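PDB 4W8O: luciferase-like enzymeAMP-CoA-ligase from Zophobas atratus, which probably activates carboxylic acids as adenylates and joins them to coenzyme A, as AMP-CoA ligases related to beetle luciferases do. Local coordinates for residues S266-T278 and L295-L309. Sequence-based numbering, arbitrary orientation.
Sequences SLFVAPIYTYQLT and LTGGTPMSTDQYKKL
Gln-305 lays its amide over one face of the Tyr-275 ring, the two planes 16° apart, with CD 3.4 Å from CE2 of Tyr-275. Its CG adds a CH-pi contact to the same ring. A bend at chi2 (59°) turns NE2 toward helix 274-278. There it donates to two hydroxyls in its amide plane, Thr-274 OG1 at 3.2 Å and Thr-278 OG1 at 3.1 Å. With an alanine in its place, both threonine hydroxyls would probably lose this donor and the tyrosine face its stacked amide. The close packing continues where Leu-309 CD1 lies 3.8 Å from Thr-274 CB and Met-301 CE reaches Pro-271 CB. Strand 266-268, helix 274-278 and strand 293-297 form a beta-alpha-beta unit of the AMP-binding fold, its strands parallel; helix 303-312 follows. Leu-295 N donates to Leu-267 O at 2.7 Å, and Val-269 N to Leu-295 O. Just past strand 266-268, Val-269 O takes a 2.7 Å bond from Thr-296 OG1, in the carbonyl plane. Phe-268 and Thr-296 also line the pocket that holds a polyethylene glycol molecule. The solvent side is looser. Tyr-275 OH lies 3.5 Å from Ser-302 OG, and one water bridges the two. Another water links Ile-272 N to Thr-299 OG1.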
loop_
_atom_site.group_PDB
_atom_site.type_symbol
_atom_site.label_atom_id
_atom_site.label_comp_id
_atom_site.label_asym_id
_atom_site.label_seq_id
_atom_site.Cartn_x
_atom_site.Cartn_y
_atom_site.Cartn_z
ATOM N N SER A 266 -1.246 14.223 -7.942
ATOM C CA SER A 266 -0.182 13.277 -7.639
ATOM C C SER A 266 -0.261 12.003 -8.461
ATOM O O SER A 266 -1.291 11.672 -9.048
ATOM C CB SER A 266 -0.206 12.884 -6.159
ATOM O OG SER A 266 -1.030 13.745 -5.399
ATOM N N LEU A 267 0.841 11.270 -8.449
ATOM C CA LEU A 267 0.924 9.990 -9.107
ATOM C C LEU A 267 2.018 9.176 -8.434
ATOM O O LEU A 267 3.101 9.704 -8.163
ATOM C CB LEU A 267 1.228 10.214 -10.592
ATOM C CG LEU A 267 2.048 9.195 -11.369
ATOM C CD1 LEU A 267 1.245 7.918 -11.554
ATOM C CD2 LEU A 267 2.434 9.794 -12.713
ATOM N N PHE A 268 1.737 7.906 -8.131
ATOM C CA PHE A 268 2.800 6.985 -7.754
ATOM C C PHE A 268 3.051 6.005 -8.893
ATOM O O PHE A 268 2.115 5.453 -9.459
ATOM C CB PHE A 268 2.503 6.197 -6.483
ATOM C CG PHE A 268 3.461 5.057 -6.277
ATOM C CD1 PHE A 268 4.738 5.290 -5.789
ATOM C CD2 PHE A 268 3.120 3.768 -6.652
ATOM C CE1 PHE A 268 5.640 4.250 -5.642
ATOM C CE2 PHE A 268 4.016 2.724 -6.507
ATOM C CZ PHE A 268 5.278 2.964 -6.004
ATOM N N VAL A 269 4.326 5.789 -9.199
ATOM C CA VAL A 269 4.750 4.798 -10.191
ATOM C C VAL A 269 6.256 4.539 -10.047
ATOM O O VAL A 269 7.024 5.438 -9.694
ATOM C CB VAL A 269 4.396 5.243 -11.633
ATOM C CG1 VAL A 269 5.248 6.418 -12.081
ATOM C CG2 VAL A 269 4.530 4.085 -12.612
ATOM N N ALA A 270 6.672 3.311 -10.321
ATOM C CA ALA A 270 8.078 2.945 -10.209
ATOM C C ALA A 270 8.913 3.730 -11.232
ATOM O O ALA A 270 8.388 4.151 -12.277
ATOM C CB ALA A 270 8.250 1.443 -10.381
ATOM N N PRO A 271 10.204 3.960 -10.927
ATOM C CA PRO A 271 11.038 4.798 -11.792
ATOM C C PRO A 271 11.021 4.415 -13.266
ATOM O O PRO A 271 10.957 5.290 -14.125
ATOM C CB PRO A 271 12.448 4.594 -11.225
ATOM C CG PRO A 271 12.225 4.283 -9.790
ATOM C CD PRO A 271 10.951 3.491 -9.745
ATOM N N ILE A 272 11.079 3.118 -13.552
ATOM C CA ILE A 272 11.253 2.660 -14.928
ATOM C C ILE A 272 10.111 3.077 -15.866
ATOM O O ILE A 272 10.356 3.369 -17.032
ATOM C CB ILE A 272 11.494 1.140 -14.998
ATOM C CG1 ILE A 272 12.016 0.767 -16.392
ATOM C CG2 ILE A 272 10.231 0.367 -14.622
ATOM C CD1 ILE A 272 12.606 -0.620 -16.468
ATOM N N TYR A 273 8.884 3.150 -15.351
ATOM C CA TYR A 273 7.746 3.620 -16.144
ATOM C C TYR A 273 7.752 5.137 -16.400
ATOM O O TYR A 273 7.060 5.601 -17.310
ATOM C CB TYR A 273 6.416 3.218 -15.494
ATOM C CG TYR A 273 6.202 1.720 -15.424
ATOM C CD1 TYR A 273 5.816 0.998 -16.546
ATOM C CD2 TYR A 273 6.383 1.028 -14.226
ATOM C CE1 TYR A 273 5.618 -0.371 -16.484
ATOM C CE2 TYR A 273 6.191 -0.340 -14.152
ATOM C CZ TYR A 273 5.810 -1.030 -15.285
ATOM O OH TYR A 273 5.623 -2.380 -15.205
ATOM N N THR A 274 8.521 5.908 -15.633
ATOM C CA THR A 274 8.575 7.365 -15.853
ATOM C C THR A 274 9.199 7.734 -17.190
ATOM O O THR A 274 8.957 8.820 -17.698
ATOM C CB THR A 274 9.355 8.126 -14.764
ATOM O OG1 THR A 274 10.722 7.701 -14.755
ATOM C CG2 THR A 274 8.728 7.920 -13.405
ATOM N N TYR A 275 10.003 6.829 -17.743
ATOM C CA TYR A 275 10.596 7.020 -19.063
ATOM C C TYR A 275 9.539 7.088 -20.160
ATOM O O TYR A 275 9.776 7.704 -21.198
ATOM C CB TYR A 275 11.644 5.937 -19.358
ATOM C CG TYR A 275 12.924 6.144 -18.573
ATOM C CD1 TYR A 275 13.085 5.603 -17.305
ATOM C CD2 TYR A 275 13.964 6.908 -19.094
ATOM C CE1 TYR A 275 14.245 5.811 -16.579
ATOM C CE2 TYR A 275 15.125 7.122 -18.374
ATOM C CZ TYR A 275 15.261 6.572 -17.121
ATOM O OH TYR A 275 16.423 6.786 -16.414
ATOM N N GLN A 276 8.375 6.482 -19.930
ATOM C CA GLN A 276 7.244 6.636 -20.844
ATOM C C GLN A 276 6.646 8.047 -20.801
ATOM O O GLN A 276 6.105 8.518 -21.803
ATOM C CB GLN A 276 6.162 5.601 -20.556
ATOM C CG GLN A 276 6.594 4.179 -20.861
ATOM C CD GLN A 276 5.433 3.198 -20.871
ATOM O OE1 GLN A 276 4.348 3.506 -21.363
ATOM N NE2 GLN A 276 5.660 2.004 -20.334
ATOM N N LEU A 277 6.746 8.717 -19.652
ATOM C CA LEU A 277 6.255 10.093 -19.516
ATOM C C LEU A 277 7.161 11.082 -20.243
ATOM O O LEU A 277 6.686 11.922 -20.989
ATOM C CB LEU A 277 6.154 10.506 -18.046
ATOM C CG LEU A 277 5.258 9.644 -17.161
ATOM C CD1 LEU A 277 5.419 10.032 -15.704
ATOM C CD2 LEU A 277 3.810 9.765 -17.608
ATOM N N THR A 278 8.465 10.966 -20.013
ATOM C CA THR A 278 9.444 11.881 -20.587
ATOM C C THR A 278 9.646 11.700 -22.099
ATOM O O THR A 278 10.196 12.570 -22.745
ATOM C CB THR A 278 10.798 11.751 -19.875
ATOM O OG1 THR A 278 11.163 10.371 -19.802
ATOM C CG2 THR A 278 10.720 12.333 -18.454
ATOM N N LEU A 295 5.426 10.642 -7.034
ATOM C CA LEU A 295 5.932 9.756 -5.990
ATOM C C LEU A 295 6.557 8.531 -6.630
ATOM O O LEU A 295 5.980 7.914 -7.526
ATOM C CB LEU A 295 4.792 9.340 -5.052
ATOM C CG LEU A 295 4.166 10.475 -4.230
ATOM C CD1 LEU A 295 2.740 10.151 -3.810
ATOM C CD2 LEU A 295 5.023 10.800 -3.011
ATOM N N THR A 296 7.744 8.167 -6.182
ATOM C CA THR A 296 8.426 7.057 -6.801
ATOM C C THR A 296 9.425 6.452 -5.841
ATOM O O THR A 296 9.659 6.978 -4.758
ATOM C CB THR A 296 9.091 7.499 -8.133
ATOM O OG1 THR A 296 9.444 6.347 -8.906
ATOM C CG2 THR A 296 10.338 8.370 -7.880
ATOM N N GLY A 297 9.981 5.320 -6.239
ATOM C CA GLY A 297 11.007 4.628 -5.467
ATOM C C GLY A 297 10.921 3.155 -5.778
ATOM O O GLY A 297 10.042 2.734 -6.537
ATOM N N GLY A 298 11.824 2.372 -5.192
ATOM C CA GLY A 298 11.797 0.917 -5.331
ATOM C C GLY A 298 12.936 0.385 -6.167
ATOM O O GLY A 298 13.405 -0.731 -5.949
ATOM N N THR A 299 13.354 1.168 -7.150
ATOM C CA THR A 299 14.592 0.928 -7.879
ATOM C C THR A 299 15.234 2.309 -8.019
ATOM O O THR A 299 14.567 3.309 -7.769
ATOM C CB THR A 299 14.322 0.272 -9.256
ATOM O OG1 THR A 299 13.407 1.079 -10.006
ATOM C CG2 THR A 299 13.737 -1.123 -9.083
ATOM N N PRO A 300 16.521 2.379 -8.394
ATOM C CA PRO A 300 17.187 3.687 -8.433
ATOM C C PRO A 300 16.772 4.563 -9.619
ATOM O O PRO A 300 16.442 4.044 -10.686
ATOM C CB PRO A 300 18.669 3.319 -8.541
ATOM C CG PRO A 300 18.675 1.986 -9.205
ATOM C CD PRO A 300 17.446 1.276 -8.719
ATOM N N MET A 301 16.782 5.882 -9.420
ATOM C CA MET A 301 16.506 6.833 -10.493
ATOM C C MET A 301 17.727 7.689 -10.813
ATOM O O MET A 301 18.315 8.292 -9.922
ATOM C CB MET A 301 15.351 7.760 -10.129
ATOM C CG MET A 301 15.063 8.776 -11.227
ATOM S SD MET A 301 13.566 9.727 -10.974
ATOM C CE MET A 301 12.329 8.487 -11.357
ATOM N N SER A 302 18.071 7.759 -12.094
ATOM C CA SER A 302 19.193 8.570 -12.557
ATOM C C SER A 302 18.883 10.055 -12.413
ATOM O O SER A 302 17.733 10.476 -12.544
ATOM C CB SER A 302 19.507 8.272 -14.025
ATOM O OG SER A 302 18.664 9.023 -14.886
ATOM N N THR A 303 19.926 10.838 -12.181
ATOM C CA THR A 303 19.807 12.285 -12.027
ATOM C C THR A 303 19.261 12.985 -13.275
ATOM O O THR A 303 18.498 13.947 -13.166
ATOM C CB THR A 303 21.171 12.908 -11.703
ATOM O OG1 THR A 303 21.748 12.230 -10.580
ATOM C CG2 THR A 303 21.015 14.369 -11.371
ATOM N N ASP A 304 19.662 12.519 -14.453
ATOM C CA ASP A 304 19.127 13.085 -15.697
ATOM C C ASP A 304 17.634 12.834 -15.837
ATOM O O ASP A 304 16.898 13.720 -16.256
ATOM C CB ASP A 304 19.880 12.573 -16.934
ATOM C CG ASP A 304 21.069 13.444 -17.281
ATOM O OD1 ASP A 304 21.592 14.117 -16.367
ATOM O OD2 ASP A 304 21.483 13.467 -18.459
ATOM N N GLN A 305 17.188 11.637 -15.486
ATOM C CA GLN A 305 15.766 11.331 -15.555
ATOM C C GLN A 305 14.999 12.146 -14.525
ATOM O O GLN A 305 13.923 12.679 -14.811
ATOM C CB GLN A 305 15.519 9.832 -15.337
ATOM C CG GLN A 305 14.064 9.404 -15.477
ATOM C CD GLN A 305 13.473 9.724 -16.831
ATOM O OE1 GLN A 305 14.176 10.143 -17.745
ATOM N NE2 GLN A 305 12.171 9.530 -16.968
ATOM N N TYR A 306 15.559 12.227 -13.322
ATOM C CA TYR A 306 14.989 13.042 -12.259
ATOM C C TYR A 306 14.790 14.478 -12.754
ATOM O O TYR A 306 13.697 15.033 -12.644
ATOM C CB TYR A 306 15.879 13.007 -11.007
ATOM C CG TYR A 306 15.272 13.762 -9.857
ATOM C CD1 TYR A 306 15.469 15.130 -9.721
ATOM C CD2 TYR A 306 14.457 13.117 -8.932
ATOM C CE1 TYR A 306 14.893 15.837 -8.683
ATOM C CE2 TYR A 306 13.875 13.817 -7.885
ATOM C CZ TYR A 306 14.096 15.176 -7.768
ATOM O OH TYR A 306 13.516 15.874 -6.735
ATOM N N LYS A 307 15.839 15.060 -13.329
ATOM C CA LYS A 307 15.764 16.414 -13.872
ATOM C C LYS A 307 14.716 16.542 -14.972
ATOM O O LYS A 307 13.925 17.485 -14.965
ATOM C CB LYS A 307 17.117 16.856 -14.430
ATOM C CG LYS A 307 18.106 17.302 -13.371
ATOM C CD LYS A 307 19.274 18.054 -13.997
ATOM C CE LYS A 307 20.202 18.621 -12.937
ATOM N NZ LYS A 307 20.863 17.541 -12.152
ATOM N N LYS A 308 14.719 15.602 -15.916
ATOM C CA LYS A 308 13.752 15.615 -17.012
ATOM C C LYS A 308 12.324 15.615 -16.480
ATOM O O LYS A 308 11.457 16.296 -17.029
ATOM C CB LYS A 308 13.961 14.427 -17.966
ATOM C CG LYS A 308 15.139 14.579 -18.921
ATOM C CD LYS A 308 15.102 13.519 -20.014
ATOM C CE LYS A 308 16.272 13.642 -20.985
ATOM N NZ LYS A 308 17.346 12.632 -20.755
ATOM N N LEU A 309 12.084 14.863 -15.407
ATOM C CA LEU A 309 10.761 14.814 -14.793
ATOM C C LEU A 309 10.339 16.153 -14.182
ATOM O O LEU A 309 9.172 16.532 -14.289
ATOM C CB LEU A 309 10.680 13.694 -13.747
ATOM C CG LEU A 309 10.615 12.281 -14.327
ATOM C CD1 LEU A 309 10.878 11.234 -13.249
ATOM C CD2 LEU A 309 9.274 12.028 -15.008
HETATM O O HOH W 1 11.475 0.808 -11.722
HETATM O O HOH W 2 15.943 6.148 -13.800
HETATM O O HOH W 3 18.332 8.323 -17.515
HETATM O O HOH W 4 13.587 10.170 -20.610
#